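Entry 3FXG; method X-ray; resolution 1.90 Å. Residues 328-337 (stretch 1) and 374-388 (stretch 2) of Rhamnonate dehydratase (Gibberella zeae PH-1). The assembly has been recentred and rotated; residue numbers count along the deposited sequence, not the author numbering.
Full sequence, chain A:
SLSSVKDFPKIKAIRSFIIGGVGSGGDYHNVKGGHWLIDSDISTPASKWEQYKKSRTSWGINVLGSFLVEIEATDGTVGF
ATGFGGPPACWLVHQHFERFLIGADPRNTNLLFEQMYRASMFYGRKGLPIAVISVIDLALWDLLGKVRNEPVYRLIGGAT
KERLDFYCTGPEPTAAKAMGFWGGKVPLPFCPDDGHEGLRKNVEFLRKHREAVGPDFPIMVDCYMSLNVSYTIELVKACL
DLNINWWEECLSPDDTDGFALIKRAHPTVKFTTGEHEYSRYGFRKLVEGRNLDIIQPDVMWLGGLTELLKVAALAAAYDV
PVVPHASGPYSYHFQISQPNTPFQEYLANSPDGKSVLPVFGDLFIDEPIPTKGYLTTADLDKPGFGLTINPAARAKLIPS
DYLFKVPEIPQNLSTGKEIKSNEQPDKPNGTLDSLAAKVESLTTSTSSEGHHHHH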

# COMPACT_ATOMS: atom_id res chain seq x y z
N GLY A 328 8.40 -37.80 -13.47
CA GLY A 328 8.31 -38.72 -14.60
C GLY A 328 7.14 -38.48 -15.55
O GLY A 328 6.75 -37.33 -15.76
N PRO A 329 6.56 -39.54 -16.14
CA PRO A 329 5.43 -39.42 -17.07
C PRO A 329 4.26 -38.57 -16.56
O PRO A 329 3.56 -37.94 -17.35
CB PRO A 329 5.04 -40.87 -17.31
CG PRO A 329 6.37 -41.57 -17.26
CD PRO A 329 7.01 -40.94 -16.04
N TYR A 330 4.03 -38.57 -15.26
CA TYR A 330 2.94 -37.79 -14.70
C TYR A 330 3.18 -36.31 -14.99
O TYR A 330 2.24 -35.53 -15.12
CB TYR A 330 2.82 -38.03 -13.19
CG TYR A 330 2.68 -39.49 -12.85
CD1 TYR A 330 1.77 -40.30 -13.53
CD2 TYR A 330 3.47 -40.08 -11.87
CE1 TYR A 330 1.65 -41.65 -13.25
CE2 TYR A 330 3.37 -41.43 -11.58
CZ TYR A 330 2.46 -42.22 -12.27
OH TYR A 330 2.36 -43.56 -12.01
N SER A 331 4.45 -35.93 -15.08
CA SER A 331 4.80 -34.55 -15.37
C SER A 331 5.01 -34.36 -16.88
O SER A 331 4.70 -33.30 -17.41
CB SER A 331 6.06 -34.14 -14.60
OG SER A 331 7.10 -35.08 -14.77
N TYR A 332 5.52 -35.38 -17.56
CA TYR A 332 5.74 -35.26 -19.00
C TYR A 332 4.45 -34.95 -19.74
O TYR A 332 4.41 -34.06 -20.58
CB TYR A 332 6.36 -36.55 -19.58
CG TYR A 332 7.61 -37.02 -18.86
CD1 TYR A 332 8.38 -36.13 -18.11
CD2 TYR A 332 8.01 -38.35 -18.93
CE1 TYR A 332 9.51 -36.56 -17.44
CE2 TYR A 332 9.16 -38.79 -18.27
CZ TYR A 332 9.90 -37.89 -17.52
OH TYR A 332 11.02 -38.30 -16.85
N HIS A 333 3.39 -35.70 -19.43
CA HIS A 333 2.12 -35.49 -20.10
C HIS A 333 1.56 -34.10 -19.83
O HIS A 333 0.87 -33.52 -20.67
CB HIS A 333 1.10 -36.55 -19.67
CG HIS A 333 1.27 -37.87 -20.37
ND1 HIS A 333 2.32 -38.72 -20.11
CD2 HIS A 333 0.52 -38.48 -21.32
CE1 HIS A 333 2.21 -39.80 -20.86
NE2 HIS A 333 1.12 -39.68 -21.60
N PHE A 334 1.87 -33.56 -18.66
CA PHE A 334 1.40 -32.23 -18.29
C PHE A 334 2.21 -31.16 -19.02
O PHE A 334 1.65 -30.28 -19.66
CB PHE A 334 1.51 -32.03 -16.78
CG PHE A 334 1.15 -30.65 -16.33
CD1 PHE A 334 -0.17 -30.22 -16.35
CD2 PHE A 334 2.14 -29.77 -15.92
CE1 PHE A 334 -0.50 -28.92 -15.96
CE2 PHE A 334 1.82 -28.47 -15.54
CZ PHE A 334 0.50 -28.05 -15.56
N GLN A 335 3.54 -31.24 -18.91
CA GLN A 335 4.42 -30.26 -19.54
C GLN A 335 4.26 -30.11 -21.04
O GLN A 335 4.40 -29.02 -21.58
CB GLN A 335 5.89 -30.59 -19.25
CG GLN A 335 6.35 -30.31 -17.84
CD GLN A 335 5.88 -28.96 -17.34
OE1 GLN A 335 4.71 -28.80 -17.00
NE2 GLN A 335 6.78 -27.98 -17.30
N ILE A 336 3.96 -31.21 -21.72
CA ILE A 336 3.82 -31.18 -23.17
C ILE A 336 2.49 -30.57 -23.63
O ILE A 336 2.34 -30.25 -24.81
CB ILE A 336 3.93 -32.62 -23.74
CG1 ILE A 336 4.34 -32.59 -25.21
CG2 ILE A 336 2.60 -33.35 -23.59
CD1 ILE A 336 5.78 -32.15 -25.41
N SER A 337 1.56 -30.38 -22.71
CA SER A 337 0.23 -29.90 -23.07
C SER A 337 -0.23 -28.49 -22.71
O SER A 337 -1.28 -28.05 -23.18
CB SER A 337 -0.81 -30.86 -22.51
OG SER A 337 -0.77 -30.85 -21.09
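Stretch 2 (374-388) YLTTADLDKPGFGLT

Stretch 2 runs along the helix of stretch 1 in the opposite sense: Thr377 lies beside Ile336, Leu380 beside His333 and Phe385 beside Pro329, with CA–CA separations of 7.5, 7.2 and 6.2 Å, so the two chains draw closer toward the helix N-terminus. It enters as a short strand, 374-376, and then takes helical phi/psi values through 377-379 without the regular bonds. From Lys382 it is extended until a type II' turn from Pro383 to Gly386, closed by Gly386 N to Pro383 O at 3.0 Å, bends it sharply. Gly384 and Gly386 both have positive phi, which favours glycine. The chain leaves through Leu387 in an extended conformation. Together the two stretches bury 635 Å².

The contact is largely one of shape, and no clear direct hydrogen bond crosses it. The helix presents Pro329, Tyr332, His333 and Ile336, whose CA-to-CB bonds point toward stretch 2, while Tyr330 starts sideways and brings its ring end nearer. Ser331 points away and takes no part.

At the centre the imidazole of His333 is a ridge held between two bumps, Leu380 over one face and Phe385 over the other. Leu380 CB stands 4.3 Å from the His333 ring centroid, an off-centre CH-pi contact, and on the opposite face Phe385 turns its edge to the ring, with centroids 5.4 Å apart and planes at 83°. The closest atoms of that pair are His333 ND1 and Phe385 CD1, at 3.9 Å. The ring is steadied from within its own helix, because His333 ND1 donates to Pro329 O at 3.1 Å. At its other nitrogen, water 1 accepts a weak hydrogen bond from His333 NE2 at 3.0 Å and also lies 2.8 Å from Leu380 O and 3.0 Å from Lys382 O, filling the space between the imidazole and the bend of stretch 2.

Leu380, with its m,t side chain, also fills the hollow between successive turns of the helix. Its CD2 is 4.0 Å from Tyr332 CB, and its CD1 is 4.0 Å from Tyr332 O and 4.1 Å from Ile336 CG2. Toward the strand, Leu375 lays CD1 over a face of Tyr332, 4.0 Å from the ring centroid and 3.6 Å from Tyr332 CD2. Ile336 CG1 meets Thr377 CG2 at 3.8 Å, continuing the apolar contact at this end.

At the N-terminal end of the helix, Phe385 offers a ring face to the edge of Tyr330. The planes are almost perpendicular, at 88°, with centroids 4.9 Å apart, and Tyr330 CE1 reaches Phe385 CD2 at 3.6 Å. Phe385 thus receives one aromatic edge on its face while directing its own edge at His333. Pro329 abuts the turn, its CB 3.8 Å from Phe385 O, and Leu387 completes the fit: its CD2 rests 3.8 Å from Pro329 CG, and its CD1 lies 3.9 Å from Tyr330 OH.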

# COMPACT_ATOMS: atom_id res chain seq x y z
N TYR A 374 16.00 -35.03 -23.87
CA TYR A 374 14.68 -34.64 -24.35
C TYR A 374 13.81 -35.85 -24.64
O TYR A 374 14.30 -36.98 -24.74
CB TYR A 374 14.81 -33.80 -25.63
CG TYR A 374 15.21 -34.60 -26.86
CD1 TYR A 374 14.24 -35.24 -27.64
CD2 TYR A 374 16.55 -34.75 -27.21
CE1 TYR A 374 14.61 -36.03 -28.74
CE2 TYR A 374 16.92 -35.53 -28.31
CZ TYR A 374 15.95 -36.16 -29.06
OH TYR A 374 16.33 -36.95 -30.13
N LEU A 375 12.51 -35.61 -24.74
CA LEU A 375 11.53 -36.64 -25.07
C LEU A 375 10.63 -36.03 -26.14
O LEU A 375 10.66 -34.83 -26.38
CB LEU A 375 10.69 -37.04 -23.85
CG LEU A 375 11.36 -37.85 -22.74
CD1 LEU A 375 10.29 -38.29 -21.74
CD2 LEU A 375 12.07 -39.07 -23.32
N THR A 376 9.83 -36.87 -26.80
CA THR A 376 8.94 -36.39 -27.85
C THR A 376 7.52 -36.86 -27.58
O THR A 376 7.29 -37.73 -26.74
CB THR A 376 9.36 -36.94 -29.22
OG1 THR A 376 9.23 -38.37 -29.21
CG2 THR A 376 10.80 -36.57 -29.53
N THR A 377 6.56 -36.28 -28.31
CA THR A 377 5.17 -36.67 -28.15
C THR A 377 5.03 -38.15 -28.47
O THR A 377 4.24 -38.86 -27.85
CB THR A 377 4.25 -35.86 -29.08
OG1 THR A 377 4.82 -35.81 -30.40
CG2 THR A 377 4.06 -34.45 -28.56
N ALA A 378 5.81 -38.61 -29.44
CA ALA A 378 5.78 -40.01 -29.84
C ALA A 378 6.12 -40.90 -28.64
O ALA A 378 5.51 -41.95 -28.46
CB ALA A 378 6.77 -40.26 -30.97
N ASP A 379 7.08 -40.48 -27.82
CA ASP A 379 7.48 -41.26 -26.65
C ASP A 379 6.31 -41.43 -25.68
O ASP A 379 6.27 -42.38 -24.90
CB ASP A 379 8.63 -40.57 -25.88
CG ASP A 379 9.91 -40.46 -26.69
OD1 ASP A 379 10.28 -41.44 -27.37
OD2 ASP A 379 10.56 -39.40 -26.62
N LEU A 380 5.37 -40.50 -25.73
CA LEU A 380 4.22 -40.53 -24.84
C LEU A 380 2.96 -41.16 -25.43
O LEU A 380 1.93 -41.23 -24.77
CB LEU A 380 3.90 -39.11 -24.37
CG LEU A 380 5.07 -38.31 -23.79
CD1 LEU A 380 4.59 -36.94 -23.35
CD2 LEU A 380 5.68 -39.06 -22.62
N ASP A 381 3.05 -41.62 -26.68
CA ASP A 381 1.88 -42.20 -27.33
C ASP A 381 1.55 -43.64 -26.94
O ASP A 381 1.74 -44.58 -27.71
CB ASP A 381 2.00 -42.08 -28.85
CG ASP A 381 1.72 -40.67 -29.34
OD1 ASP A 381 0.90 -39.97 -28.71
OD2 ASP A 381 2.30 -40.26 -30.37
N LYS A 382 1.03 -43.79 -25.73
CA LYS A 382 0.60 -45.07 -25.19
C LYS A 382 -0.62 -44.74 -24.33
O LYS A 382 -0.76 -43.61 -23.86
CB LYS A 382 1.70 -45.70 -24.34
CG LYS A 382 2.90 -46.17 -25.15
CD LYS A 382 3.98 -46.76 -24.27
CE LYS A 382 5.20 -47.16 -25.09
NZ LYS A 382 6.35 -47.55 -24.24
N PRO A 383 -1.52 -45.71 -24.12
CA PRO A 383 -2.73 -45.48 -23.32
C PRO A 383 -2.43 -44.96 -21.91
O PRO A 383 -1.51 -45.43 -21.24
CB PRO A 383 -3.39 -46.85 -23.30
CG PRO A 383 -2.98 -47.43 -24.63
CD PRO A 383 -1.53 -47.06 -24.70
N GLY A 384 -3.21 -43.98 -21.46
CA GLY A 384 -3.02 -43.42 -20.13
C GLY A 384 -1.65 -42.78 -19.98
O GLY A 384 -1.23 -42.00 -20.83
N PHE A 385 -0.96 -43.11 -18.88
CA PHE A 385 0.37 -42.56 -18.65
C PHE A 385 1.44 -43.45 -19.27
O PHE A 385 2.64 -43.22 -19.09
CB PHE A 385 0.62 -42.37 -17.14
CG PHE A 385 -0.06 -41.14 -16.58
CD1 PHE A 385 0.30 -39.87 -17.02
CD2 PHE A 385 -1.06 -41.25 -15.62
CE1 PHE A 385 -0.33 -38.73 -16.52
CE2 PHE A 385 -1.70 -40.12 -15.12
CZ PHE A 385 -1.34 -38.86 -15.57
N GLY A 386 1.00 -44.47 -19.99
CA GLY A 386 1.90 -45.38 -20.69
C GLY A 386 2.89 -46.21 -19.91
O GLY A 386 3.87 -46.70 -20.48
N LEU A 387 2.65 -46.40 -18.62
CA LEU A 387 3.55 -47.19 -17.79
C LEU A 387 3.00 -48.60 -17.58
O LEU A 387 1.85 -48.77 -17.18
CB LEU A 387 3.78 -46.51 -16.45
CG LEU A 387 4.51 -45.16 -16.51
CD1 LEU A 387 4.45 -44.47 -15.16
CD2 LEU A 387 5.95 -45.38 -16.94
N THR A 388 3.83 -49.60 -17.84
CA THR A 388 3.42 -50.98 -17.68
C THR A 388 4.18 -51.61 -16.52
O THR A 388 5.41 -51.63 -16.49
CB THR A 388 3.70 -51.79 -18.96
OG1 THR A 388 5.10 -51.78 -19.23
CG2 THR A 388 2.98 -51.17 -20.13
O HOH W 1 1.60 -42.56 -22.35